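Local coordinates for SsRai1 (Scheffersomyces stipitis, PDB 5BTO), which removes NAD caps from the 5' ends of RNAs, hydrolyses 5'-triphosphate and methylguanosine-capped ends, and binds and stimulates the exoribonuclease RAT1, at residues K24-G38 and N212-G226. Sequence-based numbering, arbitrary orientation.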
# COMPACT_ATOMS: atom_id res chain seq x y z
N LYS A 24 -20.20 6.95 -10.44
CA LYS A 24 -21.45 6.21 -10.30
C LYS A 24 -22.53 7.15 -9.81
O LYS A 24 -22.28 7.97 -8.92
CB LYS A 24 -21.28 5.07 -9.28
CG LYS A 24 -20.03 4.25 -9.46
CD LYS A 24 -20.10 3.39 -10.70
CE LYS A 24 -18.81 2.62 -10.91
NZ LYS A 24 -18.77 2.02 -12.27
N GLN A 25 -23.73 7.05 -10.37
CA GLN A 25 -24.84 7.88 -9.91
C GLN A 25 -25.71 7.12 -8.91
O GLN A 25 -26.39 6.16 -9.27
CB GLN A 25 -25.70 8.35 -11.08
CG GLN A 25 -27.03 8.98 -10.65
CD GLN A 25 -26.85 10.30 -9.90
OE1 GLN A 25 -26.23 11.23 -10.42
NE2 GLN A 25 -27.40 10.39 -8.69
N PRO A 26 -25.69 7.55 -7.65
CA PRO A 26 -26.50 6.88 -6.63
C PRO A 26 -27.99 7.05 -6.90
O PRO A 26 -28.43 8.05 -7.52
CB PRO A 26 -26.11 7.60 -5.33
CG PRO A 26 -24.84 8.31 -5.63
CD PRO A 26 -24.87 8.64 -7.08
N LYS A 27 -28.77 6.10 -6.40
CA LYS A 27 -30.22 6.15 -6.54
C LYS A 27 -30.88 5.60 -5.28
O LYS A 27 -30.54 4.51 -4.81
CB LYS A 27 -30.65 5.32 -7.75
CG LYS A 27 -32.13 5.03 -7.80
CD LYS A 27 -32.50 4.13 -8.98
CE LYS A 27 -33.99 3.81 -8.96
NZ LYS A 27 -34.44 3.10 -10.20
N GLU A 28 -31.81 6.36 -4.71
CA GLU A 28 -32.54 5.86 -3.54
C GLU A 28 -33.46 4.72 -3.95
O GLU A 28 -34.18 4.82 -4.96
CB GLU A 28 -33.38 6.97 -2.89
CG GLU A 28 -34.12 6.48 -1.64
CD GLU A 28 -34.92 7.58 -0.95
OE1 GLU A 28 -34.31 8.47 -0.30
OE2 GLU A 28 -36.16 7.53 -1.05
N ILE A 29 -33.48 3.66 -3.15
CA ILE A 29 -34.43 2.57 -3.40
C ILE A 29 -35.47 2.41 -2.29
O ILE A 29 -36.57 1.91 -2.54
CB ILE A 29 -33.74 1.22 -3.71
CG1 ILE A 29 -32.67 0.90 -2.67
CG2 ILE A 29 -33.14 1.25 -5.10
CD1 ILE A 29 -32.28 -0.60 -2.65
N PHE A 30 -35.14 2.82 -1.07
CA PHE A 30 -36.12 2.86 0.02
C PHE A 30 -35.65 3.77 1.14
O PHE A 30 -34.51 4.22 1.14
CB PHE A 30 -36.48 1.45 0.54
CG PHE A 30 -35.32 0.65 1.10
CD1 PHE A 30 -34.56 -0.17 0.28
CD2 PHE A 30 -35.03 0.67 2.46
CE1 PHE A 30 -33.50 -0.93 0.79
CE2 PHE A 30 -33.96 -0.10 2.99
CZ PHE A 30 -33.22 -0.90 2.15
N ALA A 31 -36.52 4.04 2.10
CA ALA A 31 -36.14 4.84 3.25
C ALA A 31 -36.77 4.26 4.50
O ALA A 31 -37.70 3.46 4.42
CB ALA A 31 -36.58 6.31 3.05
N PHE A 32 -36.24 4.63 5.66
CA PHE A 32 -36.91 4.35 6.92
C PHE A 32 -36.61 5.48 7.90
O PHE A 32 -35.82 6.37 7.59
CB PHE A 32 -36.57 2.95 7.47
CG PHE A 32 -35.11 2.74 7.86
CD1 PHE A 32 -34.16 2.42 6.90
CD2 PHE A 32 -34.72 2.82 9.19
CE1 PHE A 32 -32.83 2.19 7.26
CE2 PHE A 32 -33.39 2.60 9.56
CZ PHE A 32 -32.45 2.28 8.60
N ALA A 33 -37.27 5.48 9.05
CA ALA A 33 -37.06 6.57 9.99
C ALA A 33 -37.09 6.09 11.43
O ALA A 33 -37.57 5.00 11.73
CB ALA A 33 -38.11 7.68 9.77
N ARG A 34 -36.53 6.90 12.32
CA ARG A 34 -36.71 6.70 13.75
C ARG A 34 -37.54 7.89 14.24
O ARG A 34 -37.22 9.03 13.91
CB ARG A 34 -35.36 6.64 14.47
CG ARG A 34 -35.44 6.29 15.95
CD ARG A 34 -34.05 6.06 16.55
NE ARG A 34 -33.32 7.31 16.71
CZ ARG A 34 -32.01 7.39 16.94
NH1 ARG A 34 -31.28 6.29 17.03
NH2 ARG A 34 -31.44 8.58 17.08
N ASP A 35 -38.62 7.63 14.97
CA ASP A 35 -39.50 8.72 15.38
C ASP A 35 -39.08 9.34 16.70
O ASP A 35 -38.05 8.97 17.28
CB ASP A 35 -40.98 8.30 15.39
CG ASP A 35 -41.31 7.27 16.47
OD1 ASP A 35 -40.54 7.12 17.44
OD2 ASP A 35 -42.37 6.61 16.34
N ILE A 36 -39.87 10.31 17.16
CA ILE A 36 -39.57 11.06 18.37
C ILE A 36 -39.51 10.16 19.60
O ILE A 36 -38.79 10.45 20.55
CB ILE A 36 -40.61 12.17 18.60
CG1 ILE A 36 -40.22 13.04 19.80
CG2 ILE A 36 -42.00 11.57 18.80
CD1 ILE A 36 -38.91 13.75 19.63
N ASP A 37 -40.27 9.07 19.57
CA ASP A 37 -40.29 8.12 20.67
C ASP A 37 -39.19 7.06 20.53
O ASP A 37 -39.06 6.19 21.38
CB ASP A 37 -41.67 7.46 20.79
CG ASP A 37 -42.72 8.42 21.32
OD1 ASP A 37 -42.38 9.27 22.17
OD2 ASP A 37 -43.89 8.32 20.89
N GLY A 38 -38.42 7.15 19.46
CA GLY A 38 -37.31 6.24 19.24
C GLY A 38 -37.71 4.95 18.56
O GLY A 38 -36.92 4.00 18.47
N ASN A 212 -34.47 17.74 19.63
CA ASN A 212 -34.18 16.35 19.97
C ASN A 212 -33.29 15.68 18.92
O ASN A 212 -33.19 16.15 17.78
CB ASN A 212 -35.47 15.55 20.13
CG ASN A 212 -36.07 15.11 18.80
OD1 ASN A 212 -35.67 14.10 18.23
ND2 ASN A 212 -37.03 15.88 18.30
N ASN A 213 -32.65 14.59 19.30
CA ASN A 213 -31.87 13.82 18.34
C ASN A 213 -32.38 12.39 18.18
O ASN A 213 -31.68 11.52 17.67
CB ASN A 213 -30.37 13.85 18.66
CG ASN A 213 -30.02 13.07 19.91
OD1 ASN A 213 -30.89 12.56 20.61
ND2 ASN A 213 -28.72 12.96 20.18
N TYR A 214 -33.61 12.16 18.63
CA TYR A 214 -34.29 10.88 18.41
C TYR A 214 -34.70 10.74 16.95
O TYR A 214 -34.51 9.68 16.34
CB TYR A 214 -35.53 10.76 19.29
CG TYR A 214 -35.24 10.31 20.69
CD1 TYR A 214 -34.73 11.19 21.63
CD2 TYR A 214 -35.47 9.00 21.08
CE1 TYR A 214 -34.46 10.78 22.93
CE2 TYR A 214 -35.20 8.58 22.38
CZ TYR A 214 -34.70 9.47 23.29
OH TYR A 214 -34.43 9.06 24.57
N GLU A 215 -35.26 11.81 16.40
CA GLU A 215 -35.82 11.76 15.06
C GLU A 215 -34.74 11.68 14.00
O GLU A 215 -33.84 12.52 13.95
CB GLU A 215 -36.73 12.97 14.80
CG GLU A 215 -38.01 12.96 15.62
CD GLU A 215 -38.82 14.23 15.44
OE1 GLU A 215 -38.26 15.32 15.66
OE2 GLU A 215 -40.00 14.13 15.07
N GLN A 216 -34.83 10.65 13.15
CA GLN A 216 -33.90 10.45 12.05
C GLN A 216 -34.64 10.00 10.80
O GLN A 216 -35.52 9.14 10.88
CB GLN A 216 -32.87 9.37 12.40
CG GLN A 216 -31.91 9.73 13.50
CD GLN A 216 -30.88 8.64 13.70
OE1 GLN A 216 -31.11 7.48 13.37
NE2 GLN A 216 -29.72 9.01 14.25
N TYR A 217 -34.26 10.57 9.66
CA TYR A 217 -34.78 10.13 8.37
C TYR A 217 -33.62 9.48 7.61
O TYR A 217 -32.57 10.10 7.42
CB TYR A 217 -35.33 11.33 7.59
CG TYR A 217 -35.77 11.00 6.17
CD1 TYR A 217 -36.93 10.27 5.93
CD2 TYR A 217 -35.04 11.44 5.08
CE1 TYR A 217 -37.33 9.97 4.65
CE2 TYR A 217 -35.44 11.15 3.78
CZ TYR A 217 -36.59 10.41 3.57
OH TYR A 217 -37.00 10.13 2.29
N ILE A 218 -33.80 8.22 7.23
CA ILE A 218 -32.68 7.46 6.66
C ILE A 218 -32.99 7.06 5.23
O ILE A 218 -33.97 6.35 4.97
CB ILE A 218 -32.40 6.16 7.46
CG1 ILE A 218 -32.27 6.46 8.95
CG2 ILE A 218 -31.15 5.44 6.92
CD1 ILE A 218 -31.08 7.32 9.29
N SER A 219 -32.16 7.53 4.30
CA SER A 219 -32.26 7.15 2.90
C SER A 219 -31.35 5.95 2.64
O SER A 219 -30.21 5.90 3.11
CB SER A 219 -31.87 8.33 2.01
OG SER A 219 -31.78 7.95 0.64
N VAL A 220 -31.85 4.98 1.90
CA VAL A 220 -31.03 3.84 1.51
C VAL A 220 -30.90 3.80 -0.00
O VAL A 220 -31.90 3.76 -0.73
CB VAL A 220 -31.59 2.51 2.03
CG1 VAL A 220 -30.57 1.39 1.81
CG2 VAL A 220 -31.95 2.62 3.50
N ILE A 221 -29.65 3.81 -0.47
CA ILE A 221 -29.36 4.02 -1.88
C ILE A 221 -28.58 2.86 -2.45
O ILE A 221 -27.90 2.13 -1.72
CB ILE A 221 -28.52 5.31 -2.09
CG1 ILE A 221 -27.14 5.19 -1.45
CG2 ILE A 221 -29.26 6.53 -1.51
CD1 ILE A 221 -26.16 6.25 -1.92
N LYS A 222 -28.69 2.69 -3.76
CA LYS A 222 -27.80 1.80 -4.50
C LYS A 222 -26.76 2.67 -5.17
O LYS A 222 -27.08 3.71 -5.75
CB LYS A 222 -28.57 0.98 -5.54
CG LYS A 222 -29.23 -0.26 -5.00
CD LYS A 222 -29.95 -1.02 -6.11
CE LYS A 222 -29.07 -1.14 -7.35
NZ LYS A 222 -27.96 -2.13 -7.23
N THR A 223 -25.50 2.27 -5.06
CA THR A 223 -24.44 3.01 -5.68
C THR A 223 -23.30 2.06 -5.98
O THR A 223 -23.49 0.84 -5.98
CB THR A 223 -23.99 4.19 -4.79
OG1 THR A 223 -23.04 5.01 -5.49
CG2 THR A 223 -23.40 3.68 -3.48
N GLY A 224 -22.12 2.58 -6.23
CA GLY A 224 -21.00 1.71 -6.53
C GLY A 224 -19.70 2.47 -6.52
O GLY A 224 -19.68 3.69 -6.46
N ILE A 225 -18.61 1.72 -6.57
CA ILE A 225 -17.29 2.29 -6.75
C ILE A 225 -16.50 1.22 -7.50
O ILE A 225 -16.58 0.04 -7.16
CB ILE A 225 -16.62 2.67 -5.41
CG1 ILE A 225 -15.22 3.23 -5.66
CG2 ILE A 225 -16.55 1.48 -4.45
CD1 ILE A 225 -15.08 4.67 -5.32
N GLY A 226 -15.78 1.63 -8.53
CA GLY A 226 -15.14 0.67 -9.42
C GLY A 226 -16.14 -0.37 -9.90
O GLY A 226 -17.20 -0.02 -10.44
O HOH W 1 -19.63 -0.60 -12.03
O HOH W 2 -41.69 11.61 15.48
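Strands 27-34 and 216-225, neighbours near one end of the large mixed sheet of this PD-(D/E)XK-like nuclease, pair antiparallel from Lys-27 with Lys-222 to Arg-34 with Gln-216, interrupted by a classic beta bulge in which Ile-29 and Phe-30 are set against the single residue Val-220, whose O takes a bond from Ile-29 N (2.9 Å) and a weak one from Phe-30 N. Phe-30, in the bulge, and Phe-32 illustrate cross-strand CH-pi packing. Chi1 near +60° lays each ring over its partner's side chain: Val-220 CB lies toward the Phe-30 rim, 3.8 Å from the centroid, Ile-218 CB over the Phe-32 centre. Helix 87-101 packs against both phenylalanines. Arg-34, bent at chi3 (73°), sends NE to Tyr-214 O (2.7 Å), in the guanidinium plane and on a carbonyl lone pair, while the Gln-216 amide stacks over one guanidinium face, planes 15° apart. An alanine at Arg-34 is likely to leave Tyr-214 O without this donor and the Gln-216 amide without its stacking partner. On the other face, where helix 44-50 touches Ala-31 and Tyr-217, Ser-219 OG donates to Glu-28 OE1 (2.7 Å); Lys-48 and Tyr-254 also bind this carboxylate. One face thus has an apolar middle, Phe-32 near substrate-binding Tyr-114, and a polar end at Arg-34; opposite, a polar network probably offsets Glu-28's charge.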